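Transcobalamin-1 (Homo sapiens, PDB 4KKI) binds vitamin B12 with femtomolar affinity, recognises other corrinoids, and protects the vitamin from the acid of the stomach. Local coordinates at residues A[335-340]-A[423-428]; A[50-55]-A[379-384]. All coordinates share one frame; numbering follows the deposited sequence.

The two contacts illustrate how a two-domain carrier is built: one pairs two strands within a domain, the other touches across the domain boundary. Contact 1 pairs strands 333-341 and 426-432 inside the C-terminal beta domain, near the first and last residues of that domain. Contact 2 sets the loop between helices 37-45 and 55-63 of the N-terminal helical domain against the turn between strands 375-379 and 384-389 of the beta domain. Along the chain the segments alternate: 50-55, 335-340, 379-384, 423-428. The centres lie 27 Å apart and the nearest atoms about 10 Å, without touching. Contact 2 borders the cobalamin held between the domains; contact 1 lies farther out and carries a glycan.

Contact 1: residues A[335-340]-A[423-428]; sequences SVNYSV and GENLEV. With NAG (2-acetamido-2-deoxy-beta-D-glucopyranose), chain H.
The first torsions set CG anti to the backbone N in Asn337 (chi1 179°) and anti to the carbonyl carbon in Asn425 (chi1 -66°). Beyond them, Asn337 ND2, bonded covalently to C1 of an N-acetylglucosamine, makes a weak hydrogen bond of 3.3 Å to Asn425 OD1. An alanine in place of Asn425 would probably leave the glycan-bearing amide of Asn337 without this polar neighbour and free to turn more. In the approach to the second strand, Asn337 N donates to Glu424 O (2.8 Å). The parallel pairing follows: Ser339 N donates to Leu426 O (2.9 Å), and Val428 N returns a bond to Ser339 O. Across the sheet from the sugar, Val336 CG2 packs on Leu426 CD1 (3.6 Å). Val428 CG2 sits 3.8 Å from Tyr338 CE1, under helix 358-368. On the glycan side, Ser339 OG lies against the CG of Glu427, whose carboxylate forms salt bridges with Arg341 and Arg429. In this part of the mixed sheet, then, Val336, Leu426, Tyr338 and Val428 make an apolar side, while the other side carries the sugar and polar groups.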
# COMPACT_ATOMS: atom_id res chain seq x y z
N SER A 335 -10.36 -11.32 -28.27
CA SER A 335 -10.18 -12.70 -27.82
C SER A 335 -8.83 -12.91 -27.13
O SER A 335 -7.81 -12.35 -27.55
CB SER A 335 -10.33 -13.68 -28.98
OG SER A 335 -11.70 -13.82 -29.35
N VAL A 336 -8.83 -13.73 -26.09
CA VAL A 336 -7.63 -14.00 -25.31
C VAL A 336 -7.50 -15.47 -24.93
O VAL A 336 -8.47 -16.23 -25.00
CB VAL A 336 -7.62 -13.18 -24.00
CG1 VAL A 336 -7.47 -11.69 -24.29
CG2 VAL A 336 -8.88 -13.46 -23.19
N ASN A 337 -6.30 -15.87 -24.52
CA ASN A 337 -6.06 -17.22 -24.02
C ASN A 337 -6.11 -17.24 -22.50
O ASN A 337 -5.10 -17.06 -21.83
CB ASN A 337 -4.71 -17.74 -24.52
CG ASN A 337 -4.39 -19.14 -24.02
OD1 ASN A 337 -5.29 -19.95 -23.79
ND2 ASN A 337 -3.10 -19.42 -23.83
N TYR A 338 -7.31 -17.46 -21.95
CA TYR A 338 -7.51 -17.49 -20.51
C TYR A 338 -7.24 -18.86 -19.91
O TYR A 338 -7.86 -19.85 -20.31
CB TYR A 338 -8.93 -17.04 -20.16
CG TYR A 338 -9.24 -17.08 -18.68
CD1 TYR A 338 -8.67 -16.17 -17.80
CD2 TYR A 338 -10.13 -18.02 -18.16
CE1 TYR A 338 -8.96 -16.19 -16.45
CE2 TYR A 338 -10.43 -18.05 -16.81
CZ TYR A 338 -9.84 -17.13 -15.96
OH TYR A 338 -10.13 -17.16 -14.62
N SER A 339 -6.32 -18.92 -18.95
CA SER A 339 -5.97 -20.18 -18.32
C SER A 339 -5.98 -20.09 -16.80
O SER A 339 -5.67 -19.04 -16.23
CB SER A 339 -4.61 -20.67 -18.82
OG SER A 339 -3.58 -19.77 -18.46
N VAL A 340 -6.35 -21.19 -16.15
CA VAL A 340 -6.28 -21.29 -14.70
C VAL A 340 -5.30 -22.39 -14.32
O VAL A 340 -5.57 -23.57 -14.54
CB VAL A 340 -7.66 -21.61 -14.09
CG1 VAL A 340 -7.53 -21.87 -12.60
CG2 VAL A 340 -8.64 -20.48 -14.36
N GLY A 423 -5.23 -11.28 -28.19
CA GLY A 423 -4.17 -12.27 -28.26
C GLY A 423 -3.34 -12.38 -27.00
O GLY A 423 -2.22 -12.89 -27.03
N GLU A 424 -3.88 -11.90 -25.88
CA GLU A 424 -3.18 -11.95 -24.61
C GLU A 424 -3.31 -13.31 -23.94
O GLU A 424 -4.39 -13.88 -23.88
CB GLU A 424 -3.68 -10.85 -23.67
CG GLU A 424 -2.67 -9.75 -23.41
CD GLU A 424 -3.12 -8.79 -22.32
OE1 GLU A 424 -2.26 -8.33 -21.55
OE2 GLU A 424 -4.34 -8.51 -22.25
N ASN A 425 -2.19 -13.83 -23.43
CA ASN A 425 -2.20 -15.05 -22.64
C ASN A 425 -2.51 -14.75 -21.17
O ASN A 425 -1.61 -14.66 -20.34
CB ASN A 425 -0.86 -15.78 -22.75
CG ASN A 425 -0.60 -16.31 -24.14
OD1 ASN A 425 -1.52 -16.72 -24.85
ND2 ASN A 425 0.67 -16.29 -24.55
N LEU A 426 -3.79 -14.58 -20.86
CA LEU A 426 -4.22 -14.29 -19.50
C LEU A 426 -4.20 -15.54 -18.64
O LEU A 426 -4.61 -16.61 -19.08
CB LEU A 426 -5.63 -13.69 -19.50
CG LEU A 426 -5.81 -12.47 -20.39
CD1 LEU A 426 -7.24 -11.97 -20.30
CD2 LEU A 426 -4.83 -11.37 -19.99
N GLU A 427 -3.72 -15.41 -17.41
CA GLU A 427 -3.60 -16.56 -16.53
C GLU A 427 -3.83 -16.20 -15.07
O GLU A 427 -3.34 -15.18 -14.59
CB GLU A 427 -2.22 -17.20 -16.70
CG GLU A 427 -1.97 -18.40 -15.80
CD GLU A 427 -0.58 -18.98 -15.98
OE1 GLU A 427 0.09 -18.60 -16.96
OE2 GLU A 427 -0.17 -19.80 -15.14
N VAL A 428 -4.60 -17.04 -14.39
CA VAL A 428 -4.72 -16.94 -12.94
C VAL A 428 -4.03 -18.15 -12.33
O VAL A 428 -4.43 -19.29 -12.55
CB VAL A 428 -6.18 -16.90 -12.49
CG1 VAL A 428 -6.25 -16.58 -11.00
CG2 VAL A 428 -6.95 -15.86 -13.29
C1 NAG H . -2.87 -20.83 -24.03
C2 NAG H . -1.72 -21.08 -24.99
C3 NAG H . -1.51 -22.57 -25.20
C4 NAG H . -1.35 -23.27 -23.86
C5 NAG H . -2.49 -22.90 -22.92
C6 NAG H . -2.22 -23.49 -21.54
C7 NAG H . -1.01 -19.66 -26.83
C8 NAG H . -1.05 -19.55 -28.32
N2 NAG H . -1.95 -20.42 -26.27
O3 NAG H . -0.35 -22.78 -25.98
O4 NAG H . -1.33 -24.67 -24.05
O5 NAG H . -2.64 -21.50 -22.80
O6 NAG H . -3.21 -23.05 -20.64
O7 NAG H . -0.14 -19.09 -26.18

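Contact 2: residues A[50-55]-A[379-384]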
# COMPACT_ATOMS: atom_id res chain seq x y z
N ARG A 50 -18.89 3.26 -1.48
CA ARG A 50 -18.99 2.82 -0.10
C ARG A 50 -18.04 1.66 0.20
O ARG A 50 -17.76 1.36 1.36
CB ARG A 50 -20.43 2.42 0.22
CG ARG A 50 -20.87 2.75 1.64
CD ARG A 50 -22.37 2.56 1.80
NE ARG A 50 -22.85 3.07 3.08
CZ ARG A 50 -23.23 4.33 3.30
NH1 ARG A 50 -23.65 4.70 4.50
NH2 ARG A 50 -23.18 5.22 2.31
N GLY A 51 -17.55 1.02 -0.86
CA GLY A 51 -16.65 -0.11 -0.72
C GLY A 51 -15.20 0.29 -0.54
O GLY A 51 -14.38 -0.50 -0.09
N THR A 52 -14.88 1.53 -0.91
CA THR A 52 -13.50 2.00 -0.80
C THR A 52 -13.28 2.81 0.48
O THR A 52 -14.21 3.41 1.02
CB THR A 52 -13.07 2.82 -2.04
OG1 THR A 52 -11.64 2.89 -2.10
CG2 THR A 52 -13.64 4.23 -1.97
N SER A 53 -12.04 2.81 0.96
CA SER A 53 -11.70 3.48 2.20
C SER A 53 -11.54 4.98 2.00
O SER A 53 -11.16 5.44 0.93
CB SER A 53 -10.42 2.89 2.78
OG SER A 53 -10.02 3.58 3.95
N ALA A 54 -11.85 5.74 3.05
CA ALA A 54 -11.60 7.18 3.05
C ALA A 54 -10.42 7.49 3.96
O ALA A 54 -9.93 8.62 3.99
CB ALA A 54 -12.84 7.93 3.51
N VAL A 55 -9.97 6.49 4.70
CA VAL A 55 -8.86 6.65 5.63
C VAL A 55 -7.56 6.99 4.92
O VAL A 55 -6.90 7.99 5.23
CB VAL A 55 -8.66 5.39 6.48
CG1 VAL A 55 -7.43 5.54 7.37
CG2 VAL A 55 -9.91 5.11 7.31
N GLU A 379 -15.02 -8.11 -2.20
CA GLU A 379 -14.83 -6.69 -2.45
C GLU A 379 -13.88 -6.10 -1.42
O GLU A 379 -14.14 -6.15 -0.21
CB GLU A 379 -16.17 -5.96 -2.42
CG GLU A 379 -16.14 -4.60 -3.11
CD GLU A 379 -15.93 -4.72 -4.61
OE1 GLU A 379 -16.54 -5.62 -5.23
OE2 GLU A 379 -15.15 -3.92 -5.16
N ARG A 380 -12.77 -5.54 -1.89
CA ARG A 380 -11.81 -4.88 -1.02
C ARG A 380 -11.80 -3.39 -1.32
O ARG A 380 -12.49 -2.93 -2.23
CB ARG A 380 -10.41 -5.45 -1.23
CG ARG A 380 -10.25 -6.91 -0.83
CD ARG A 380 -10.20 -7.07 0.68
NE ARG A 380 -9.73 -8.39 1.06
CZ ARG A 380 -10.52 -9.43 1.32
NH1 ARG A 380 -11.84 -9.29 1.24
NH2 ARG A 380 -10.00 -10.60 1.66
N SER A 381 -11.02 -2.64 -0.56
CA SER A 381 -10.89 -1.20 -0.80
C SER A 381 -10.23 -0.96 -2.15
O SER A 381 -10.60 -0.03 -2.87
CB SER A 381 -10.07 -0.55 0.31
OG SER A 381 -9.92 0.84 0.08
N TRP A 382 -9.27 -1.81 -2.50
CA TRP A 382 -8.58 -1.72 -3.78
C TRP A 382 -9.49 -2.14 -4.92
O TRP A 382 -9.29 -1.74 -6.07
CB TRP A 382 -7.31 -2.58 -3.78
CG TRP A 382 -6.11 -1.91 -3.19
CD1 TRP A 382 -5.66 -2.01 -1.90
CD2 TRP A 382 -5.19 -1.04 -3.87
NE1 TRP A 382 -4.52 -1.26 -1.74
CE2 TRP A 382 -4.21 -0.65 -2.93
CE3 TRP A 382 -5.11 -0.56 -5.18
CZ2 TRP A 382 -3.16 0.20 -3.26
CZ3 TRP A 382 -4.06 0.29 -5.50
CH2 TRP A 382 -3.10 0.66 -4.55
N GLY A 383 -10.49 -2.96 -4.61
CA GLY A 383 -11.42 -3.45 -5.61
C GLY A 383 -11.65 -4.95 -5.48
O GLY A 383 -11.42 -5.51 -4.41
N PRO A 384 -12.10 -5.59 -6.56
CA PRO A 384 -12.36 -7.03 -6.60
C PRO A 384 -11.09 -7.85 -6.38
O PRO A 384 -10.13 -7.72 -7.14
CB PRO A 384 -12.88 -7.26 -8.03
CG PRO A 384 -13.41 -5.93 -8.45
CD PRO A 384 -12.50 -4.92 -7.81
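Ser381 sets its hydroxyl against Ser53 of the 50-55 loop, OG lying 3.4 Å from Ser53 CB and accepting a hydrogen bond from Ser53 N at 3.0 Å, with an N-H...O angle of 156°. The anti torsion of Ser381 (chi1 179°) places OG where it meets Ser53 N. Thr52 approaches the same residue through its hydroxyl: OG1 is 3.2 Å from Ser381 O and 3.5 Å from Ser381 OG, the longer approach being weak at best. Asn285 ND2, from helix 284-294, donates to Ser381 O, while the Thr52 side chain touches Pro284 and Asn285. Next along the loop, Ser53 OG accepts from Val55 N (3.0 Å), a capping bond at the start of helix 55-63. In the other segment, a backbone bond from Arg380 N to Gly383 O (2.9 Å) helps close the turn. Small hydroxyls and backbone groups therefore do the joining here, without an apolar core: this contact between the domains is small and rests on directional polar bonds, beside the turn whose Trp382, Gly383 and Pro384 touch the cyanocobalamin.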